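Long-range contacts in BRO1 protein (PDB 1ZB1), which takes part in concentrating and sorting cargo proteins into intralumenal vesicles of multivesicular bodies and recruits the deubiquitinase DOA4 to endosomes: residues V131-I136 with I149-K154; F156-Y161 with P347-I352; D22-L27 with E51-R56. One frame throughout, in Å; residues are numbered along the deposited sequence.

Contact 1 of 3, residues V131-I136 with I149-K154; sequences VIFTQI and IANLTK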
loop_
_atom_site.group_PDB
_atom_site.type_symbol
_atom_site.label_atom_id
_atom_site.label_comp_id
_atom_site.label_asym_id
_atom_site.label_seq_id
_atom_site.Cartn_x
_atom_site.Cartn_y
_atom_site.Cartn_z
ATOM N N VAL A 131 3.682 3.826 5.109
ATOM C CA VAL A 131 4.317 4.538 3.999
ATOM C C VAL A 131 5.770 4.083 3.839
ATOM O O VAL A 131 6.242 3.860 2.722
ATOM C CB VAL A 131 4.299 6.074 4.222
ATOM C CG1 VAL A 131 5.168 6.768 3.174
ATOM C CG2 VAL A 131 2.859 6.600 4.121
ATOM N N ILE A 132 6.476 3.946 4.954
ATOM C CA ILE A 132 7.872 3.532 4.899
ATOM C C ILE A 132 8.014 2.142 4.263
ATOM O O ILE A 132 8.985 1.876 3.556
ATOM C CB ILE A 132 8.515 3.577 6.304
ATOM C CG1 ILE A 132 8.567 5.035 6.787
ATOM C CG2 ILE A 132 9.936 3.005 6.256
ATOM C CD1 ILE A 132 8.989 5.206 8.233
ATOM N N PHE A 133 7.052 1.255 4.496
ATOM C CA PHE A 133 7.127 -0.059 3.870
ATOM C C PHE A 133 7.065 0.109 2.342
ATOM O O PHE A 133 7.741 -0.616 1.618
ATOM C CB PHE A 133 5.986 -0.978 4.338
ATOM C CG PHE A 133 6.263 -1.695 5.640
ATOM C CD1 PHE A 133 7.423 -2.467 5.803
ATOM C CD2 PHE A 133 5.349 -1.632 6.689
ATOM C CE1 PHE A 133 7.661 -3.162 6.986
ATOM C CE2 PHE A 133 5.576 -2.328 7.887
ATOM C CZ PHE A 133 6.735 -3.095 8.035
ATOM N N THR A 134 6.269 1.058 1.846
ATOM C CA THR A 134 6.207 1.258 0.396
ATOM C C THR A 134 7.507 1.881 -0.117
ATOM O O THR A 134 7.897 1.661 -1.269
ATOM C CB THR A 134 4.996 2.143 -0.046
ATOM O OG1 THR A 134 5.210 3.508 0.340
ATOM C CG2 THR A 134 3.702 1.628 0.589
ATOM N N GLN A 135 8.190 2.646 0.730
ATOM C CA GLN A 135 9.455 3.256 0.317
ATOM C C GLN A 135 10.554 2.195 0.245
ATOM O O GLN A 135 11.438 2.259 -0.615
ATOM C CB GLN A 135 9.851 4.377 1.281
ATOM C CG GLN A 135 8.826 5.514 1.330
ATOM C CD GLN A 135 9.209 6.623 2.293
ATOM O OE1 GLN A 135 9.722 6.368 3.380
ATOM N NE2 GLN A 135 8.936 7.866 1.903
ATOM N N ILE A 136 10.491 1.212 1.139
ATOM C CA ILE A 136 11.478 0.140 1.136
ATOM C C ILE A 136 11.264 -0.673 -0.144
ATOM O O ILE A 136 12.224 -1.049 -0.815
ATOM C CB ILE A 136 11.329 -0.772 2.395
ATOM C CG1 ILE A 136 11.671 0.029 3.660
ATOM C CG2 ILE A 136 12.266 -1.986 2.286
ATOM C CD1 ILE A 136 11.415 -0.722 4.977
ATOM N N ILE A 149 7.582 -7.106 -3.157
ATOM C CA ILE A 149 6.254 -7.683 -2.974
ATOM C C ILE A 149 5.970 -7.845 -1.479
ATOM O O ILE A 149 4.893 -7.478 -0.989
ATOM C CB ILE A 149 6.141 -9.068 -3.683
ATOM C CG1 ILE A 149 6.116 -8.867 -5.201
ATOM C CG2 ILE A 149 4.877 -9.801 -3.226
ATOM C CD1 ILE A 149 6.044 -10.160 -5.998
ATOM N N ALA A 150 6.949 -8.387 -0.760
ATOM C CA ALA A 150 6.820 -8.606 0.678
ATOM C C ALA A 150 6.575 -7.305 1.449
ATOM O O ALA A 150 5.793 -7.278 2.396
ATOM C CB ALA A 150 8.071 -9.301 1.208
ATOM N N ASN A 151 7.249 -6.233 1.046
ATOM C CA ASN A 151 7.084 -4.951 1.721
ATOM C C ASN A 151 5.763 -4.257 1.372
ATOM O O ASN A 151 5.159 -3.604 2.223
ATOM C CB ASN A 151 8.292 -4.049 1.433
ATOM C CG ASN A 151 9.467 -4.346 2.364
ATOM O OD1 ASN A 151 9.438 -3.996 3.545
ATOM N ND2 ASN A 151 10.494 -5.015 1.840
ATOM N N LEU A 152 5.305 -4.397 0.134
ATOM C CA LEU A 152 4.021 -3.804 -0.249
ATOM C C LEU A 152 2.904 -4.564 0.471
ATOM O O LEU A 152 1.863 -3.998 0.812
ATOM C CB LEU A 152 3.820 -3.881 -1.764
ATOM C CG LEU A 152 4.621 -2.867 -2.594
ATOM C CD1 LEU A 152 4.529 -3.218 -4.069
ATOM C CD2 LEU A 152 4.080 -1.457 -2.350
ATOM N N THR A 153 3.129 -5.854 0.705
ATOM C CA THR A 153 2.150 -6.677 1.398
ATOM C C THR A 153 2.014 -6.184 2.839
ATOM O O THR A 153 0.900 -6.086 3.365
ATOM C CB THR A 153 2.571 -8.175 1.377
ATOM O OG1 THR A 153 2.498 -8.664 0.029
ATOM C CG2 THR A 153 1.653 -9.017 2.263
ATOM N N LYS A 154 3.138 -5.858 3.474
ATOM C CA LYS A 154 3.082 -5.355 4.844
ATOM C C LYS A 154 2.424 -3.971 4.884
ATOM O O LYS A 154 1.663 -3.664 5.811
ATOM C CB LYS A 154 4.489 -5.305 5.462
ATOM C CG LYS A 154 5.045 -6.681 5.805
ATOM C CD LYS A 154 6.448 -6.601 6.373
ATOM C CE LYS A 154 6.959 -7.973 6.774
ATOM N NZ LYS A 154 8.371 -7.912 7.261
#
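Two consecutive helices of the Bro1 domain, 118-139 and 146-165, form an antiparallel hairpin here, their local axes 7.8 Å apart and 168° between their directions. No hydrogen bond crosses this interface; Phe133 and Asn151 carry it, facing each other with CA atoms 5.3 Å apart. Phe133, Asn151 and Lys154 all hold CG anti to the carbonyl carbon, beside the backbone N. The Phe133 ring lies under the start of the Lys154 side chain: Lys154 CB sits 3.8 Å from the ring centroid, only 3° off the normal, a CH-pi contact centred on the face. Lysine suits this partly exposed border, because its methylene groups can cover an aromatic ring while the amine leads away. Extended beyond CG, the chain runs obliquely across the ring, so that Lys154 CD still reaches Phe133 CE1 at 3.7 Å.

Asn151 meets the same ring at its edge, with OD1 3.4 Å from Phe133 CD1, where the weakly positive C-H rim faces a carbonyl oxygen. The other branch of the amide, ND2, touches Ile136 CG2 at 3.5 Å, and the two side chains cross at about a right angle. ND2 also donates to Asn147 O one turn earlier in its own helix, a bond that restrains the amide's rotation and gives one of its N-H groups a partner while the flat group packs against isoleucine.

Farther out, Leu152 begins by pointing away from the partner helix, yet its CD2 comes back to within 4.3 Å of Thr134 CG2. Leu152 also rests on Leu193 of helix 176-198, and Thr134 on Cys186, so a third helix backs this side of the hairpin. The buried hydroxyl of Thr134 is spent within its own helix: OG1 donates to Val131 O at 2.6 Å, on a lone pair in the carbonyl plane.

Contact 2 of 3, residues F156-Y161 with P347-I352; sequences FSCFEY and PTWEKI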
loop_
_atom_site.group_PDB
_atom_site.type_symbol
_atom_site.label_atom_id
_atom_site.label_comp_id
_atom_site.label_asym_id
_atom_site.label_seq_id
_atom_site.Cartn_x
_atom_site.Cartn_y
_atom_site.Cartn_z
ATOM N N PHE A 156 0.114 -2.919 2.987
ATOM C CA PHE A 156 -1.304 -3.248 2.852
ATOM C C PHE A 156 -1.886 -3.571 4.229
ATOM O O PHE A 156 -2.917 -3.026 4.626
ATOM C CB PHE A 156 -1.442 -4.437 1.877
ATOM C CG PHE A 156 -2.805 -5.098 1.860
ATOM C CD1 PHE A 156 -3.979 -4.354 1.948
ATOM C CD2 PHE A 156 -2.902 -6.481 1.691
ATOM C CE1 PHE A 156 -5.229 -4.976 1.869
ATOM C CE2 PHE A 156 -4.147 -7.117 1.607
ATOM C CZ PHE A 156 -5.312 -6.360 1.698
ATOM N N SER A 157 -1.207 -4.443 4.963
ATOM C CA SER A 157 -1.650 -4.832 6.293
ATOM C C SER A 157 -1.759 -3.639 7.262
ATOM O O SER A 157 -2.725 -3.539 8.019
ATOM C CB SER A 157 -0.693 -5.889 6.856
ATOM O OG SER A 157 -1.079 -6.285 8.156
ATOM N N CYS A 158 -0.772 -2.744 7.246
ATOM C CA CYS A 158 -0.792 -1.575 8.127
ATOM C C CYS A 158 -1.948 -0.607 7.830
ATOM O O CYS A 158 -2.626 -0.147 8.754
ATOM C CB CYS A 158 0.542 -0.822 8.042
ATOM S SG CYS A 158 1.969 -1.762 8.662
ATOM N N PHE A 159 -2.164 -0.284 6.558
ATOM C CA PHE A 159 -3.256 0.626 6.187
ATOM C C PHE A 159 -4.627 0.029 6.496
ATOM O O PHE A 159 -5.568 0.748 6.852
ATOM C CB PHE A 159 -3.183 0.984 4.703
ATOM C CG PHE A 159 -2.121 1.999 4.377
ATOM C CD1 PHE A 159 -2.088 3.227 5.046
ATOM C CD2 PHE A 159 -1.179 1.750 3.379
ATOM C CE1 PHE A 159 -1.138 4.195 4.726
ATOM C CE2 PHE A 159 -0.221 2.716 3.049
ATOM C CZ PHE A 159 -0.203 3.944 3.727
ATOM N N GLU A 160 -4.732 -1.286 6.350
ATOM C CA GLU A 160 -5.972 -1.998 6.625
ATOM C C GLU A 160 -6.315 -1.889 8.112
ATOM O O GLU A 160 -7.456 -1.599 8.474
ATOM C CB GLU A 160 -5.819 -3.470 6.220
ATOM C CG GLU A 160 -7.006 -4.348 6.570
ATOM C CD GLU A 160 -6.849 -5.761 6.036
ATOM O OE1 GLU A 160 -5.905 -6.463 6.463
ATOM O OE2 GLU A 160 -7.670 -6.163 5.184
ATOM N N TYR A 161 -5.322 -2.117 8.966
ATOM C CA TYR A 161 -5.514 -2.034 10.417
ATOM C C TYR A 161 -5.933 -0.622 10.810
ATOM O O TYR A 161 -6.792 -0.429 11.677
ATOM C CB TYR A 161 -4.220 -2.401 11.148
ATOM C CG TYR A 161 -4.331 -2.352 12.660
ATOM C CD1 TYR A 161 -4.710 -3.481 13.387
ATOM C CD2 TYR A 161 -4.064 -1.173 13.362
ATOM C CE1 TYR A 161 -4.816 -3.441 14.775
ATOM C CE2 TYR A 161 -4.172 -1.119 14.750
ATOM C CZ TYR A 161 -4.546 -2.261 15.449
ATOM O OH TYR A 161 -4.630 -2.230 16.824
ATOM N N PRO A 347 -0.352 -10.451 6.344
ATOM C CA PRO A 347 -0.216 -10.868 7.739
ATOM C C PRO A 347 -0.966 -9.837 8.574
ATOM O O PRO A 347 -1.368 -8.800 8.054
ATOM C CB PRO A 347 1.288 -10.815 7.952
ATOM C CG PRO A 347 1.669 -9.613 7.151
ATOM C CD PRO A 347 0.881 -9.795 5.871
ATOM N N THR A 348 -1.182 -10.105 9.854
ATOM C CA THR A 348 -1.884 -9.118 10.675
ATOM C C THR A 348 -0.884 -8.058 11.134
ATOM O O THR A 348 0.315 -8.326 11.190
ATOM C CB THR A 348 -2.517 -9.762 11.925
ATOM O OG1 THR A 348 -1.508 -10.463 12.660
ATOM C CG2 THR A 348 -3.633 -10.726 11.529
ATOM N N TRP A 349 -1.370 -6.853 11.431
ATOM C CA TRP A 349 -0.499 -5.783 11.925
ATOM C C TRP A 349 0.095 -6.301 13.228
ATOM O O TRP A 349 1.263 -6.063 13.531
ATOM C CB TRP A 349 -1.298 -4.495 12.196
ATOM C CG TRP A 349 -0.629 -3.517 13.167
ATOM C CD1 TRP A 349 -1.180 -2.987 14.304
ATOM C CD2 TRP A 349 0.704 -2.979 13.085
ATOM N NE1 TRP A 349 -0.274 -2.159 14.938
ATOM C CE2 TRP A 349 0.887 -2.136 14.211
ATOM C CE3 TRP A 349 1.764 -3.129 12.174
ATOM C CZ2 TRP A 349 2.085 -1.446 14.450
ATOM C CZ3 TRP A 349 2.960 -2.439 12.415
ATOM C CH2 TRP A 349 3.106 -1.611 13.543
ATOM N N GLU A 350 -0.726 -7.025 13.988
ATOM C CA GLU A 350 -0.303 -7.600 15.261
ATOM C C GLU A 350 0.955 -8.459 15.111
ATOM O O GLU A 350 1.863 -8.390 15.942
ATOM C CB GLU A 350 -1.428 -8.447 15.870
ATOM C CG GLU A 350 -2.642 -7.660 16.374
ATOM C CD GLU A 350 -3.624 -7.272 15.271
ATOM O OE1 GLU A 350 -4.738 -6.814 15.610
ATOM O OE2 GLU A 350 -3.294 -7.418 14.074
ATOM N N LYS A 351 1.003 -9.263 14.052
ATOM C CA LYS A 351 2.151 -10.129 13.797
ATOM C C LYS A 351 3.374 -9.352 13.308
ATOM O O LYS A 351 4.509 -9.756 13.548
ATOM C CB LYS A 351 1.781 -11.214 12.781
ATOM C CG LYS A 351 0.752 -12.208 13.305
ATOM C CD LYS A 351 0.470 -13.313 12.297
ATOM C CE LYS A 351 -0.564 -14.303 12.831
ATOM N NZ LYS A 351 -0.785 -15.444 11.896
ATOM N N ILE A 352 3.144 -8.243 12.612
ATOM C CA ILE A 352 4.247 -7.422 12.123
ATOM C C ILE A 352 4.909 -6.716 13.311
ATOM O O ILE A 352 6.133 -6.609 13.388
ATOM C CB ILE A 352 3.744 -6.354 11.117
ATOM C CG1 ILE A 352 3.392 -7.015 9.778
ATOM C CG2 ILE A 352 4.800 -5.270 10.928
ATOM C CD1 ILE A 352 2.717 -6.075 8.781
HETATM O O HOH W 1 -3.816 -5.851 9.335
HETATM O O HOH W 2 -2.004 -1.438 17.789
HETATM O O HOH W 3 -4.998 -4.520 18.052
#
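Aromatic packing dominates where the start of helix 349-371 lies against helix 146-165. Trp349 turns an edge of its five-membered ring to the face of Tyr161, an edge-to-face pair with centroids 4.4 Å apart and planes at 54°. Trp349 CD1 does the touching, 3.3 Å above the middle of the phenol ring. Both residues hold CG anti to the backbone N, which carries the rings across the gap. At the tyrosine's edge, Glu350 bends at chi2 (81°) and brings OE1 to 3.5 Å from Tyr161 CE1, the carboxylate nearly perpendicular to the ring.

Sulfur and aliphatic contacts fill the buried side. Cys158 SG approaches the indole obliquely, 3.8 Å from Trp349 CE3, and Ile352 CD1 lies 3.9 Å from Ser157 CB. A small serine allows the loop to come close.

The polar contacts are led by Ser157, whose OG donates to Pro347 O at 2.5 Å, from above the carbonyl plane. Water 1 donates to Ser157 O and accepts weakly from Trp349 N. Two further waters adjoin the Tyr161 hydroxyl, with weak bonds to Trp349 NE1 and Glu350 OE1.

Thr348 caps the helix start, its OG1 accepting from Lys351 N at 3.1 Å. The Trp349-Tyr161 pair and the Ser157 bond hold this capped start to helix 146-165, helix-on-helix packing within the all-helical part of the Bro1 domain.

Contact 3 of 3, residues D22-L27 with E51-R56; sequences DWKKGL and ELDHLR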
loop_
_atom_site.group_PDB
_atom_site.type_symbol
_atom_site.label_atom_id
_atom_site.label_comp_id
_atom_site.label_asym_id
_atom_site.label_seq_id
_atom_site.Cartn_x
_atom_site.Cartn_y
_atom_site.Cartn_z
ATOM N N ASP A 22 9.335 17.253 23.303
ATOM C CA ASP A 22 10.322 17.049 24.362
ATOM C C ASP A 22 9.776 16.109 25.431
ATOM O O ASP A 22 9.102 16.546 26.364
ATOM C CB ASP A 22 10.715 18.391 24.994
ATOM C CG ASP A 22 11.839 18.251 26.012
ATOM O OD1 ASP A 22 12.413 19.282 26.416
ATOM O OD2 ASP A 22 12.148 17.111 26.411
ATOM N N TRP A 23 10.068 14.815 25.291
ATOM C CA TRP A 23 9.598 13.830 26.257
ATOM C C TRP A 23 10.196 14.068 27.648
ATOM O O TRP A 23 9.534 13.822 28.649
ATOM C CB TRP A 23 9.933 12.402 25.800
ATOM C CG TRP A 23 8.825 11.713 25.036
ATOM C CD1 TRP A 23 8.783 11.464 23.695
ATOM C CD2 TRP A 23 7.614 11.172 25.582
ATOM N NE1 TRP A 23 7.621 10.793 23.368
ATOM C CE2 TRP A 23 6.886 10.603 24.508
ATOM C CE3 TRP A 23 7.074 11.110 26.874
ATOM C CZ2 TRP A 23 5.645 9.979 24.688
ATOM C CZ3 TRP A 23 5.836 10.486 27.052
ATOM C CH2 TRP A 23 5.139 9.931 25.961
ATOM N N LYS A 24 11.442 14.534 27.708
ATOM C CA LYS A 24 12.086 14.796 28.994
ATOM C C LYS A 24 11.330 15.880 29.760
ATOM O O LYS A 24 10.902 15.672 30.894
ATOM C CB LYS A 24 13.547 15.214 28.788
ATOM C CG LYS A 24 14.395 14.152 28.105
ATOM C CD LYS A 24 15.805 14.644 27.792
ATOM C CE LYS A 24 16.637 14.802 29.051
ATOM N NZ LYS A 24 18.033 15.242 28.751
ATOM N N LYS A 25 11.158 17.036 29.134
ATOM C CA LYS A 25 10.443 18.138 29.769
ATOM C C LYS A 25 8.984 17.774 30.044
ATOM O O LYS A 25 8.451 18.081 31.110
ATOM C CB LYS A 25 10.501 19.383 28.879
ATOM C CG LYS A 25 9.700 20.565 29.407
ATOM C CD LYS A 25 9.783 21.750 28.454
ATOM C CE LYS A 25 8.886 22.894 28.908
ATOM N NZ LYS A 25 8.889 24.033 27.947
ATOM N N GLY A 26 8.349 17.115 29.080
ATOM C CA GLY A 26 6.952 16.738 29.231
ATOM C C GLY A 26 6.684 15.739 30.337
ATOM O O GLY A 26 5.689 15.842 31.052
ATOM N N LEU A 27 7.577 14.769 30.490
ATOM C CA LEU A 27 7.405 13.751 31.514
ATOM C C LEU A 27 7.770 14.278 32.899
ATOM O O LEU A 27 7.094 13.979 33.883
ATOM C CB LEU A 27 8.251 12.522 31.169
ATOM C CG LEU A 27 7.824 11.189 31.777
ATOM C CD1 LEU A 27 6.313 11.020 31.664
ATOM C CD2 LEU A 27 8.547 10.056 31.056
ATOM N N GLU A 51 16.670 8.364 26.215
ATOM C CA GLU A 51 16.724 7.471 25.061
ATOM C C GLU A 51 15.411 7.513 24.273
ATOM O O GLU A 51 15.414 7.481 23.041
ATOM C CB GLU A 51 17.038 6.041 25.517
ATOM C CG GLU A 51 18.542 5.749 25.597
ATOM C CD GLU A 51 18.890 4.598 26.526
ATOM O OE1 GLU A 51 18.125 3.611 26.581
ATOM O OE2 GLU A 51 19.942 4.675 27.198
ATOM N N LEU A 52 14.297 7.590 24.993
ATOM C CA LEU A 52 12.978 7.663 24.374
ATOM C C LEU A 52 12.838 8.944 23.557
ATOM O O LEU A 52 12.334 8.918 22.439
ATOM C CB LEU A 52 11.885 7.640 25.440
ATOM C CG LEU A 52 10.479 8.038 24.966
ATOM C CD1 LEU A 52 9.882 6.924 24.089
ATOM C CD2 LEU A 52 9.589 8.287 26.177
ATOM N N ASP A 53 13.261 10.070 24.129
ATOM C CA ASP A 53 13.169 11.350 23.434
ATOM C C ASP A 53 13.968 11.276 22.133
ATOM O O ASP A 53 13.561 11.808 21.097
ATOM C CB ASP A 53 13.716 12.474 24.319
ATOM C CG ASP A 53 13.475 13.851 23.732
ATOM O OD1 ASP A 53 12.295 14.252 23.621
ATOM O OD2 ASP A 53 14.461 14.532 23.379
ATOM N N HIS A 54 15.111 10.606 22.198
ATOM C CA HIS A 54 15.971 10.451 21.028
ATOM C C HIS A 54 15.319 9.519 19.992
ATOM O O HIS A 54 15.367 9.773 18.786
ATOM C CB HIS A 54 17.321 9.873 21.457
ATOM C CG HIS A 54 18.408 10.070 20.447
ATOM N ND1 HIS A 54 19.480 9.213 20.330
ATOM C CD2 HIS A 54 18.599 11.042 19.524
ATOM C CE1 HIS A 54 20.285 9.647 19.375
ATOM N NE2 HIS A 54 19.774 10.755 18.870
ATOM N N LEU A 55 14.705 8.441 20.474
ATOM C CA LEU A 55 14.049 7.474 19.599
ATOM C C LEU A 55 12.977 8.146 18.740
ATOM O O LEU A 55 12.917 7.914 17.533
ATOM C CB LEU A 55 13.424 6.349 20.428
ATOM C CG LEU A 55 12.560 5.332 19.680
ATOM C CD1 LEU A 55 13.406 4.587 18.646
ATOM C CD2 LEU A 55 11.935 4.348 20.682
ATOM N N ARG A 56 12.143 8.987 19.351
ATOM C CA ARG A 56 11.092 9.670 18.592
ATOM C C ARG A 56 11.699 10.594 17.546
ATOM O O ARG A 56 11.190 10.707 16.429
ATOM C CB ARG A 56 10.170 10.484 19.512
ATOM C CG ARG A 56 9.009 11.185 18.752
ATOM C CD ARG A 56 8.097 11.989 19.695
ATOM N NE ARG A 56 6.798 12.304 19.098
ATOM C CZ ARG A 56 6.570 13.282 18.224
ATOM N NH1 ARG A 56 7.555 14.076 17.821
ATOM N NH2 ARG A 56 5.345 13.465 17.746
HETATM O O HOH W 4 15.096 16.578 25.485
#
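A capped helix start meets the flank of a second helix in this N-terminal part of the Bro1 domain: helix 23-34 and helix 46-58 cross at 129°, their local axes 9.6 Å apart. Asp22 is the N-cap, and its OD2 takes the hydrogen bond of Lys25 N at 2.9 Å along a nearly straight line (171°). Asp53 serves the first turn from outside, its OD1 accepting from Trp23 N at 2.8 Å. Both N-H groups come in from above the carboxylate planes, that of Lys25 more steeply. With CG anti to the backbone N, Asp53 swings its carboxylate to that amide. Two aspartates thus gather at one helix start, where the first-turn N-H groups they bind, and the helix dipole, would probably favour their negative charge. Their OD2 and OD1 oxygens stay 4.0 Å apart, Asp22 to Asp53; water 4 donates to OD2 of both, and Lys20 forms a salt bridge with Asp53 OD2, which would offset the repulsion.

Beside this polar patch, the Trp23 indole offers a broad apolar surface. Leu52 CD2 lies over its face, 3.7 Å from the five-membered ring centroid in a CH-pi contact and displaced toward the rim of the whole indole. Leucine suits the place because its branched end reaches the ring from a helix flank. Arg56 arrives at the ring edge, its extended chain setting CD 3.9 Å from Trp23 NE1. The guanidinium continues past to Glu121 in a salt bridge, whereas Trp23 NE1 itself bonds to Tyr75 OH on helix 65-86. The whole is an aspartate N-cap assisted by a second carboxylate from a crossing helix.

In the fold
Along the chain, contact 3 comes first: 51-56 returns to 22-27 across 23 residues, joining helices 23-34 and 46-58 about 30 Å from the chain's centre. Contact 1 closes next, a short hairpin between helices 118-139 and 146-165 near that centre. Contact 2 then opens on the same second helix and closes only after 185 residues, when the start of helix 349-371 returns with the two residues before it. The three loops follow in series; none nests or crosses. Contacts 1 and 2 pack against each other, Phe133 CE2 lying 3.7 Å from Cys158 SG and Lys154 CG 3.8 Å from Ile352 CD1, so helix 146-165 joins helices 118-139 and 349-371. Contact 3 stands apart, its centre 27 to 28 Å from theirs.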